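Local coordinates for protein Esterase/lipase (Lactobacillus rhamnosus, PDB 4N5H) that probably hydrolyses carboxylic esters and may transfer their acyl groups, as a serine esterase of the alpha/beta-hydrolase fold, at residues A[51-59]-A[82-93]; A[98-106]-A[118-126]. The protein carries 1 engineered substitution. All blocks are in the same frame, centred on the assembly; numbering follows the deposited sequence.

Interaction 1: residues A[51-59]-A[82-93]. With IPA (isopropyl alcohol), chain C.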
loop_
_atom_site.group_PDB
_atom_site.type_symbol
_atom_site.label_atom_id
_atom_site.label_comp_id
_atom_site.label_asym_id
_atom_site.label_seq_id
_atom_site.Cartn_x
_atom_site.Cartn_y
_atom_site.Cartn_z
ATOM N N GLN A 51 -18.257 -17.650 6.535
ATOM C CA GLN A 51 -19.732 -17.490 6.344
ATOM C C GLN A 51 -20.098 -15.976 6.260
ATOM O O GLN A 51 -20.960 -15.452 7.004
ATOM C CB GLN A 51 -20.507 -18.260 7.394
ATOM C CG GLN A 51 -20.249 -19.791 7.267
ATOM C CD GLN A 51 -20.905 -20.609 8.369
ATOM O OE1 GLN A 51 -20.824 -20.220 9.541
ATOM N NE2 GLN A 51 -21.674 -21.639 8.006
ATOM N N THR A 52 -19.383 -15.355 5.379
ATOM C CA THR A 52 -19.505 -13.931 5.115
ATOM C C THR A 52 -19.555 -13.680 3.608
ATOM O O THR A 52 -19.203 -14.531 2.807
ATOM C CB THR A 52 -18.314 -13.105 5.724
ATOM O OG1 THR A 52 -17.093 -13.620 5.198
ATOM C CG2 THR A 52 -18.355 -13.162 7.239
ATOM N N LEU A 53 -19.988 -12.499 3.248
ATOM C CA LEU A 53 -20.127 -12.115 1.792
ATOM C C LEU A 53 -19.737 -10.661 1.593
ATOM O O LEU A 53 -19.748 -9.857 2.549
ATOM C CB LEU A 53 -21.502 -12.494 1.192
ATOM C CG LEU A 53 -22.698 -11.886 1.896
ATOM C CD1 LEU A 53 -22.966 -10.441 1.430
ATOM C CD2 LEU A 53 -23.968 -12.620 1.571
ATOM N N ASN A 54 -19.452 -10.333 0.303
ATOM C CA ASN A 54 -19.222 -8.979 -0.127
ATOM C C ASN A 54 -20.297 -8.628 -1.145
ATOM O O ASN A 54 -20.752 -9.502 -1.933
ATOM C CB ASN A 54 -17.872 -8.778 -0.851
ATOM C CG ASN A 54 -16.660 -8.988 0.062
ATOM O OD1 ASN A 54 -16.689 -8.849 1.243
ATOM N ND2 ASN A 54 -15.596 -9.357 -0.560
ATOM N N LEU A 55 -20.600 -7.340 -1.164
ATOM C CA LEU A 55 -21.482 -6.720 -2.177
ATOM C C LEU A 55 -20.717 -5.645 -2.928
ATOM O O LEU A 55 -19.990 -4.811 -2.365
ATOM C CB LEU A 55 -22.727 -6.106 -1.564
ATOM C CG LEU A 55 -23.523 -7.038 -0.605
ATOM C CD1 LEU A 55 -24.702 -6.342 -0.008
ATOM C CD2 LEU A 55 -23.968 -8.303 -1.330
ATOM N N TYR A 56 -20.986 -5.569 -4.243
ATOM C CA TYR A 56 -20.258 -4.650 -5.118
ATOM C C TYR A 56 -21.304 -3.924 -6.005
ATOM O O TYR A 56 -22.314 -4.510 -6.453
ATOM C CB TYR A 56 -19.301 -5.372 -6.075
ATOM C CG TYR A 56 -18.377 -6.378 -5.432
ATOM C CD1 TYR A 56 -18.790 -7.646 -5.097
ATOM C CD2 TYR A 56 -17.029 -6.051 -5.255
ATOM C CE1 TYR A 56 -17.922 -8.575 -4.534
ATOM C CE2 TYR A 56 -16.137 -6.994 -4.737
ATOM C CZ TYR A 56 -16.614 -8.256 -4.337
ATOM O OH TYR A 56 -15.723 -9.199 -3.861
ATOM N N TYR A 57 -21.017 -2.659 -6.297
ATOM C CA TYR A 57 -21.910 -1.817 -7.072
ATOM C C TYR A 57 -21.116 -0.772 -7.891
ATOM O O TYR A 57 -20.044 -0.366 -7.566
ATOM C CB TYR A 57 -22.710 -0.921 -6.075
ATOM C CG TYR A 57 -23.383 -1.661 -4.918
ATOM C CD1 TYR A 57 -22.714 -1.842 -3.744
ATOM C CD2 TYR A 57 -24.668 -2.122 -4.990
ATOM C CE1 TYR A 57 -23.262 -2.468 -2.681
ATOM C CE2 TYR A 57 -25.269 -2.744 -3.919
ATOM C CZ TYR A 57 -24.536 -2.912 -2.724
ATOM O OH TYR A 57 -25.146 -3.508 -1.643
ATOM N N PRO A 58 -21.756 -0.344 -8.972
ATOM C CA PRO A 58 -21.116 0.831 -9.659
ATOM C C PRO A 58 -21.092 2.005 -8.722
ATOM O O PRO A 58 -22.005 2.118 -7.899
ATOM C CB PRO A 58 -22.116 1.071 -10.832
ATOM C CG PRO A 58 -23.367 0.403 -10.450
ATOM C CD PRO A 58 -23.059 -0.718 -9.527
ATOM N N ALA A 59 -20.061 2.836 -8.786
ATOM C CA ALA A 59 -20.053 4.022 -7.952
ATOM C C ALA A 59 -21.189 4.987 -8.217
ATOM O O ALA A 59 -21.646 5.570 -7.258
ATOM C CB ALA A 59 -18.713 4.715 -8.014
ATOM N N ARG A 82 -14.288 -14.966 0.145
ATOM C CA ARG A 82 -15.084 -13.936 -0.533
ATOM C C ARG A 82 -14.272 -12.878 -1.243
ATOM O O ARG A 82 -14.814 -12.136 -2.063
ATOM C CB ARG A 82 -16.030 -13.273 0.459
ATOM C CG ARG A 82 -15.372 -12.500 1.598
ATOM C CD ARG A 82 -16.431 -11.915 2.548
ATOM N NE ARG A 82 -15.753 -11.590 3.786
ATOM C CZ ARG A 82 -14.868 -10.612 3.990
ATOM N NH1 ARG A 82 -14.722 -9.577 3.161
ATOM N NH2 ARG A 82 -14.167 -10.648 5.133
ATOM N N ASN A 83 -12.979 -12.752 -0.929
ATOM C CA ASN A 83 -12.139 -11.761 -1.604
ATOM C C ASN A 83 -11.397 -12.261 -2.831
ATOM O O ASN A 83 -10.829 -11.451 -3.613
ATOM C CB ASN A 83 -11.132 -11.166 -0.588
ATOM C CG ASN A 83 -11.818 -10.354 0.497
ATOM O OD1 ASN A 83 -12.837 -9.694 0.286
ATOM N ND2 ASN A 83 -11.310 -10.485 1.724
ATOM N N LEU A 84 -11.386 -13.577 -3.047
ATOM C CA LEU A 84 -10.596 -14.158 -4.122
ATOM C C LEU A 84 -10.881 -13.587 -5.479
ATOM O O LEU A 84 -9.942 -13.289 -6.235
ATOM C CB LEU A 84 -10.696 -15.692 -4.135
ATOM C CG LEU A 84 -9.930 -16.438 -5.196
ATOM C CD1 LEU A 84 -8.423 -16.227 -4.951
ATOM C CD2 LEU A 84 -10.190 -17.937 -5.088
ATOM N N ASN A 85 -12.185 -13.466 -5.814
ATOM C CA ASN A 85 -12.599 -12.932 -7.105
ATOM C C ASN A 85 -13.003 -11.493 -7.058
ATOM O O ASN A 85 -13.813 -11.013 -7.864
ATOM C CB ASN A 85 -13.804 -13.802 -7.618
ATOM C CG ASN A 85 -13.387 -15.206 -8.062
ATOM O OD1 ASN A 85 -12.224 -15.584 -8.035
ATOM N ND2 ASN A 85 -14.388 -15.965 -8.480
ATOM N N ARG A 86 -12.401 -10.716 -6.150
ATOM C CA ARG A 86 -12.830 -9.349 -6.027
ATOM C C ARG A 86 -12.693 -8.500 -7.296
ATOM O O ARG A 86 -13.604 -7.710 -7.587
ATOM C CB ARG A 86 -12.207 -8.670 -4.845
ATOM C CG ARG A 86 -10.730 -8.439 -4.977
ATOM C CD ARG A 86 -10.171 -8.106 -3.565
ATOM N NE ARG A 86 -8.718 -8.003 -3.520
ATOM C CZ ARG A 86 -7.888 -9.002 -3.316
ATOM N NH1 ARG A 86 -8.323 -10.222 -3.163
ATOM N NH2 ARG A 86 -6.576 -8.761 -3.273
ATOM N N ASN A 87 -11.607 -8.658 -8.071
ATOM C CA ASN A 87 -11.439 -7.791 -9.261
ATOM C C ASN A 87 -12.465 -8.159 -10.329
ATOM O O ASN A 87 -13.032 -7.269 -10.920
ATOM C CB ASN A 87 -10.035 -7.879 -9.818
ATOM C CG ASN A 87 -9.081 -6.979 -9.012
ATOM O OD1 ASN A 87 -9.487 -6.215 -8.069
ATOM N ND2 ASN A 87 -7.825 -7.057 -9.365
ATOM N N TYR A 88 -12.727 -9.431 -10.491
ATOM C CA TYR A 88 -13.755 -9.872 -11.449
ATOM C C TYR A 88 -15.111 -9.352 -11.036
ATOM O O TYR A 88 -15.861 -8.804 -11.861
ATOM C CB TYR A 88 -13.778 -11.383 -11.485
ATOM C CG TYR A 88 -14.865 -12.077 -12.272
ATOM C CD1 TYR A 88 -15.859 -12.780 -11.620
ATOM C CD2 TYR A 88 -14.900 -12.042 -13.662
ATOM C CE1 TYR A 88 -16.840 -13.459 -12.298
ATOM C CE2 TYR A 88 -15.862 -12.739 -14.355
ATOM C CZ TYR A 88 -16.800 -13.499 -13.688
ATOM O OH TYR A 88 -17.762 -14.232 -14.332
ATOM N N CYS A 89 -15.437 -9.477 -9.751
ATOM C CA CYS A 89 -16.712 -8.929 -9.246
ATOM C C CYS A 89 -16.805 -7.432 -9.431
ATOM O O CYS A 89 -17.863 -6.917 -9.806
ATOM C CB CYS A 89 -16.945 -9.327 -7.804
ATOM S SG CYS A 89 -17.333 -11.098 -7.566
ATOM N N ARG A 90 -15.728 -6.684 -9.122
ATOM C CA ARG A 90 -15.768 -5.234 -9.354
ATOM C C ARG A 90 -16.004 -4.931 -10.821
ATOM O O ARG A 90 -16.761 -3.996 -11.184
ATOM C CB ARG A 90 -14.424 -4.608 -8.957
ATOM C CG ARG A 90 -14.120 -4.600 -7.468
ATOM C CD ARG A 90 -12.637 -4.295 -7.185
ATOM N NE ARG A 90 -12.473 -4.125 -5.742
ATOM C CZ ARG A 90 -11.356 -4.486 -5.043
ATOM N NH1 ARG A 90 -10.267 -4.960 -5.608
ATOM N NH2 ARG A 90 -11.318 -4.299 -3.746
ATOM N N TYR A 91 -15.336 -5.681 -11.700
ATOM C CA TYR A 91 -15.556 -5.449 -13.130
ATOM C C TYR A 91 -17.047 -5.588 -13.488
ATOM O O TYR A 91 -17.653 -4.725 -14.142
ATOM C CB TYR A 91 -14.705 -6.318 -14.095
ATOM C CG TYR A 91 -15.091 -6.012 -15.500
ATOM C CD1 TYR A 91 -14.675 -4.791 -16.105
ATOM C CD2 TYR A 91 -15.911 -6.878 -16.226
ATOM C CE1 TYR A 91 -15.107 -4.479 -17.368
ATOM C CE2 TYR A 91 -16.331 -6.515 -17.505
ATOM C CZ TYR A 91 -15.945 -5.323 -18.035
ATOM O OH TYR A 91 -16.316 -4.973 -19.330
ATOM N N LEU A 92 -17.628 -6.683 -13.083
ATOM C CA LEU A 92 -19.044 -6.866 -13.430
ATOM C C LEU A 92 -19.889 -5.733 -12.860
ATOM O O LEU A 92 -20.761 -5.201 -13.545
ATOM C CB LEU A 92 -19.512 -8.238 -12.964
ATOM C CG LEU A 92 -18.777 -9.450 -13.469
ATOM C CD1 LEU A 92 -19.294 -10.718 -12.815
ATOM C CD2 LEU A 92 -18.865 -9.467 -15.025
ATOM N N ALA A 93 -19.667 -5.357 -11.602
ATOM C CA ALA A 93 -20.416 -4.251 -10.977
ATOM C C ALA A 93 -20.244 -2.931 -11.736
ATOM O O ALA A 93 -21.219 -2.181 -11.897
ATOM C CB ALA A 93 -19.965 -4.046 -9.498
HETATM C C1 IPA C . -4.664 -11.405 -2.581
HETATM C C2 IPA C . -5.420 -12.756 -2.655
HETATM C C3 IPA C . -5.012 -13.443 -1.362
HETATM O O2 IPA C . -6.888 -12.528 -2.612
HETATM O O HOH W 1 -16.716 -11.710 -3.832
#
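Tyr-56 turns one ring face to CB of Cys-89, and this is where the packing is tight. That CB sits 3.6 Å from the ring centroid and only 15° off the normal, a CH-pi contact. The sulfur SG of the same cysteine stands further out, oblique to the ring. CG of Arg-90 touches Tyr-56 CD2 at 3.9 Å, and the methyl of Ala-93 packs against Tyr-56 CB and the backbone N of Tyr-57. Further along, CD of Pro-58 rests on Ala-93 O at 3.3 Å. In the alpha/beta-hydrolase fold of this esterase, the contact seats helix 86-94 on one side of the central sheet, at antiparallel strand 52-58; helix 288-311 lies beyond Tyr-88 and Tyr-91. Toward the start of the strand the contact turns polar. Arg-82 reaches across with its chain extended from CG to NE, which brings the guanidinium edge to two acceptors: NE donates to Thr-52 OG1 at 2.8 Å, and NH1 to Asn-54 OD1 at 2.8 Å, in the carbonyl plane on a lone pair. Thr-52 OG1 is also hydrogen-bonded to the backbone O of Pro-49. The amide of Asn-54 is gripped at both ends, since its ND2 donates to Asn-83 OD1 at 2.9 Å (158°). A water bridges Tyr-56 OH and Arg-82 O, lying in the plane of the ring. On the looser, partly exposed side, Arg-86 turns its end away from the strand: NH1 bonds back to Asn-83 O and also to O2 of an isopropyl alcohol, 2.8 Å away, probably left from crystallisation.

Interaction 2: residues A[98-106]-A[118-126]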
loop_
_atom_site.group_PDB
_atom_site.type_symbol
_atom_site.label_atom_id
_atom_site.label_comp_id
_atom_site.label_asym_id
_atom_site.label_seq_id
_atom_site.Cartn_x
_atom_site.Cartn_y
_atom_site.Cartn_z
ATOM N N ALA A 98 -25.498 -5.128 -9.638
ATOM C CA ALA A 98 -25.360 -5.328 -8.206
ATOM C C ALA A 98 -24.833 -6.756 -8.063
ATOM O O ALA A 98 -25.410 -7.731 -8.525
ATOM C CB ALA A 98 -26.674 -5.183 -7.497
ATOM N N VAL A 99 -23.675 -6.897 -7.430
ATOM C CA VAL A 99 -22.987 -8.194 -7.389
ATOM C C VAL A 99 -22.776 -8.635 -5.948
ATOM O O VAL A 99 -22.317 -7.876 -5.050
ATOM C CB VAL A 99 -21.611 -8.093 -8.119
ATOM C CG1 VAL A 99 -20.857 -9.378 -8.163
ATOM C CG2 VAL A 99 -21.790 -7.463 -9.527
ATOM N N MET A 100 -23.030 -9.905 -5.710
ATOM C CA MET A 100 -22.761 -10.514 -4.432
ATOM C C MET A 100 -21.807 -11.661 -4.649
ATOM O O MET A 100 -21.956 -12.471 -5.587
ATOM C CB MET A 100 -24.116 -11.001 -3.774
ATOM C CG MET A 100 -23.852 -11.673 -2.444
ATOM S SD MET A 100 -23.457 -13.431 -2.362
ATOM C CE MET A 100 -25.079 -14.095 -2.387
ATOM N N GLY A 101 -20.806 -11.750 -3.789
ATOM C CA GLY A 101 -19.920 -12.922 -3.760
ATOM C C GLY A 101 -19.719 -13.407 -2.329
ATOM O O GLY A 101 -19.441 -12.620 -1.464
ATOM N N MET A 102 -19.854 -14.720 -2.111
ATOM C CA MET A 102 -19.848 -15.289 -0.790
ATOM C C MET A 102 -18.617 -16.128 -0.536
ATOM O O MET A 102 -18.048 -16.696 -1.441
ATOM C CB MET A 102 -21.126 -16.092 -0.513
ATOM C CG MET A 102 -21.149 -17.495 -1.046
ATOM S SD MET A 102 -20.986 -17.660 -2.856
ATOM C CE MET A 102 -22.520 -16.951 -3.457
ATOM N N GLY A 103 -18.259 -16.188 0.740
ATOM C CA GLY A 103 -17.436 -17.264 1.269
ATOM C C GLY A 103 -18.264 -18.485 1.544
ATOM O O GLY A 103 -19.473 -18.401 1.655
ATOM N N TYR A 104 -17.591 -19.629 1.604
ATOM C CA TYR A 104 -18.198 -20.879 2.048
ATOM C C TYR A 104 -17.091 -21.657 2.724
ATOM O O TYR A 104 -15.882 -21.516 2.399
ATOM C CB TYR A 104 -18.840 -21.662 0.887
ATOM C CG TYR A 104 -17.980 -21.907 -0.357
ATOM C CD1 TYR A 104 -18.032 -21.068 -1.449
ATOM C CD2 TYR A 104 -17.063 -22.908 -0.392
ATOM C CE1 TYR A 104 -17.207 -21.240 -2.552
ATOM C CE2 TYR A 104 -16.258 -23.148 -1.525
ATOM C CZ TYR A 104 -16.336 -22.278 -2.631
ATOM O OH TYR A 104 -15.529 -22.474 -3.738
ATOM N N ARG A 105 -17.501 -22.439 3.716
ATOM C CA ARG A 105 -16.503 -23.263 4.425
ATOM C C ARG A 105 -15.797 -24.212 3.451
ATOM O O ARG A 105 -16.379 -24.679 2.485
ATOM C CB ARG A 105 -17.146 -23.992 5.615
ATOM C CG ARG A 105 -17.649 -23.044 6.685
ATOM C CD ARG A 105 -18.564 -23.711 7.665
ATOM N NE ARG A 105 -19.784 -24.163 7.050
ATOM C CZ ARG A 105 -20.648 -25.038 7.537
ATOM N NH1 ARG A 105 -20.464 -25.553 8.722
ATOM N NH2 ARG A 105 -21.694 -25.353 6.847
ATOM N N LEU A 106 -14.549 -24.586 3.806
ATOM C CA LEU A 106 -13.703 -25.291 2.894
ATOM C C LEU A 106 -13.529 -26.781 3.355
ATOM O O LEU A 106 -13.521 -27.043 4.546
ATOM C CB LEU A 106 -12.330 -24.641 2.872
ATOM C CG LEU A 106 -12.312 -23.174 2.337
ATOM C CD1 LEU A 106 -10.920 -22.584 2.326
ATOM C CD2 LEU A 106 -12.936 -23.090 0.990
ATOM N N ASP A 118 -23.979 -23.416 2.934
ATOM C CA ASP A 118 -23.433 -22.034 3.049
ATOM C C ASP A 118 -23.866 -21.182 1.884
ATOM O O ASP A 118 -24.349 -20.054 2.048
ATOM C CB ASP A 118 -21.912 -22.046 3.124
ATOM C CG ASP A 118 -21.384 -22.585 4.458
ATOM O OD1 ASP A 118 -22.188 -22.755 5.431
ATOM O OD2 ASP A 118 -20.160 -22.840 4.548
ATOM N N ILE A 119 -23.748 -21.734 0.688
ATOM C CA ILE A 119 -24.206 -20.949 -0.510
ATOM C C ILE A 119 -25.670 -20.605 -0.468
ATOM O O ILE A 119 -26.056 -19.442 -0.678
ATOM C CB ILE A 119 -23.764 -21.637 -1.837
ATOM C CG1 ILE A 119 -22.274 -21.769 -1.974
ATOM C CG2 ILE A 119 -24.338 -20.958 -3.011
ATOM C CD1 ILE A 119 -21.740 -22.752 -3.008
ATOM N N PHE A 120 -26.539 -21.582 -0.120
ATOM C CA PHE A 120 -27.962 -21.282 -0.028
ATOM C C PHE A 120 -28.263 -20.266 1.090
ATOM O O PHE A 120 -29.144 -19.429 0.944
ATOM C CB PHE A 120 -28.781 -22.562 0.177
ATOM C CG PHE A 120 -29.268 -23.139 -1.097
ATOM C CD1 PHE A 120 -28.411 -24.009 -1.810
ATOM C CD2 PHE A 120 -30.496 -22.784 -1.618
ATOM C CE1 PHE A 120 -28.812 -24.516 -3.014
ATOM C CE2 PHE A 120 -30.929 -23.288 -2.834
ATOM C CZ PHE A 120 -30.061 -24.085 -3.552
ATOM N N ALA A 121 -27.487 -20.286 2.182
ATOM C CA ALA A 121 -27.690 -19.271 3.215
ATOM C C ALA A 121 -27.341 -17.866 2.761
ATOM O O ALA A 121 -28.069 -16.893 3.070
ATOM C CB ALA A 121 -26.822 -19.579 4.448
ATOM N N SER A 122 -26.282 -17.747 1.921
ATOM C CA SER A 122 -25.944 -16.439 1.321
ATOM C C SER A 122 -27.023 -16.007 0.362
ATOM O O SER A 122 -27.383 -14.817 0.343
ATOM C CB SER A 122 -24.587 -16.445 0.619
ATOM O OG SER A 122 -24.558 -17.130 -0.610
ATOM N N LEU A 123 -27.630 -16.930 -0.372
ATOM C CA LEU A 123 -28.734 -16.545 -1.301
ATOM C C LEU A 123 -29.965 -16.105 -0.496
ATOM O O LEU A 123 -30.620 -15.146 -0.823
ATOM C CB LEU A 123 -29.160 -17.737 -2.186
ATOM C CG LEU A 123 -28.079 -18.391 -3.054
ATOM C CD1 LEU A 123 -28.644 -19.590 -3.808
ATOM C CD2 LEU A 123 -27.543 -17.466 -4.015
ATOM N N ARG A 124 -30.308 -16.859 0.571
ATOM C CA ARG A 124 -31.373 -16.506 1.446
ATOM C C ARG A 124 -31.172 -15.147 2.097
ATOM O O ARG A 124 -32.078 -14.341 2.142
ATOM C CB ARG A 124 -31.616 -17.564 2.528
ATOM C CG ARG A 124 -32.985 -17.424 3.179
ATOM C CD ARG A 124 -33.398 -18.704 4.009
ATOM N NE ARG A 124 -32.913 -19.930 3.350
ATOM C CZ ARG A 124 -33.499 -20.533 2.319
ATOM N NH1 ARG A 124 -34.705 -20.133 1.911
ATOM N NH2 ARG A 124 -32.888 -21.565 1.732
ATOM N N TRP A 125 -29.969 -14.871 2.599
ATOM C CA TRP A 125 -29.648 -13.554 3.081
ATOM C C TRP A 125 -29.944 -12.490 2.038
ATOM O O TRP A 125 -30.595 -11.472 2.306
ATOM C CB TRP A 125 -28.175 -13.509 3.486
ATOM C CG TRP A 125 -27.802 -12.235 4.203
ATOM C CD1 TRP A 125 -27.776 -12.013 5.549
ATOM C CD2 TRP A 125 -27.389 -11.024 3.599
ATOM N NE1 TRP A 125 -27.385 -10.745 5.821
ATOM C CE2 TRP A 125 -27.071 -10.119 4.646
ATOM C CE3 TRP A 125 -27.179 -10.626 2.270
ATOM C CZ2 TRP A 125 -26.670 -8.812 4.398
ATOM C CZ3 TRP A 125 -26.734 -9.339 2.055
ATOM C CH2 TRP A 125 -26.535 -8.448 3.092
ATOM N N LEU A 126 -29.467 -12.718 0.833
ATOM C CA LEU A 126 -29.685 -11.719 -0.222
ATOM C C LEU A 126 -31.194 -11.548 -0.517
ATOM O O LEU A 126 -31.654 -10.430 -0.837
ATOM C CB LEU A 126 -28.910 -12.119 -1.491
ATOM C CG LEU A 126 -28.723 -10.992 -2.531
ATOM C CD1 LEU A 126 -27.801 -9.901 -2.041
ATOM C CD2 LEU A 126 -28.108 -11.611 -3.814
#
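Arg-105 and Asp-118 meet at about a right angle, their guanidinium and carboxylate planes turned 42° apart. The carboxylate oxygen OD2 takes two firm bonds from the one arginine. Its backbone N comes in nearly along the C-O axis at 2.8 Å, while NE, 2.9 Å from OD2 and almost straight, uses the syn lone pair. A bend at chi3 (-65°) folds the arginine back so that backbone and side chain can share this oxygen. NH2 adds a weak bond to Asp-118 OD1, which Gln-51 also holds, so the buried carboxylate has partners on both oxygens. Next to this salt bridge, CB of Tyr-104 packs on CB of Asp-118 at 3.8 Å; its ring stacks with that of His-73, and its OH is hydrogen-bonded to the backbone O of the same residue. Strand 98-102 and the helical segment 118-126 run roughly antiparallel, at 149°; the segment is part of helix 112-129, which lies over the face of the alpha/beta-hydrolase sheet to which Met-100 and Met-102 point. Both methionines are bent at chi2 and chi3 and converge on Ser-122: CG of Met-102 lies 3.5 Å from Ser-122 OG, and the methyl CE of Met-100 comes to the same oxygen at 3.6 Å. That hydroxyl spends its proton inside the helix, donating to Ile-119 O on a lone pair at 2.8 Å. Beyond it, CB of Met-100 meets Leu-126 CD2, and Ile-70 of strand 66-72 packs against both methionines.

In the fold
Interaction 1 closes along the chain before interaction 2 opens, and helix 86-94 leads directly into strand 98-102. Their centres lie about 12 Å apart, joined through the sheet: strands 52-58 and 98-102 are antiparallel neighbours, with probable hydrogen bonds from Tyr-56 N to Val-99 O and from Gly-103 N to Thr-52 O, each 2.8 Å. Helices 86-94 and 112-129 lie on opposite faces of this sheet, so the two contacts sample the helix-sheet-helix layering of the alpha/beta-hydrolase sandwich. Strand 66-72 lies parallel beside 98-102 and pairs in turn with 140-145, which leads to the probable nucleophile elbow at Ser-146.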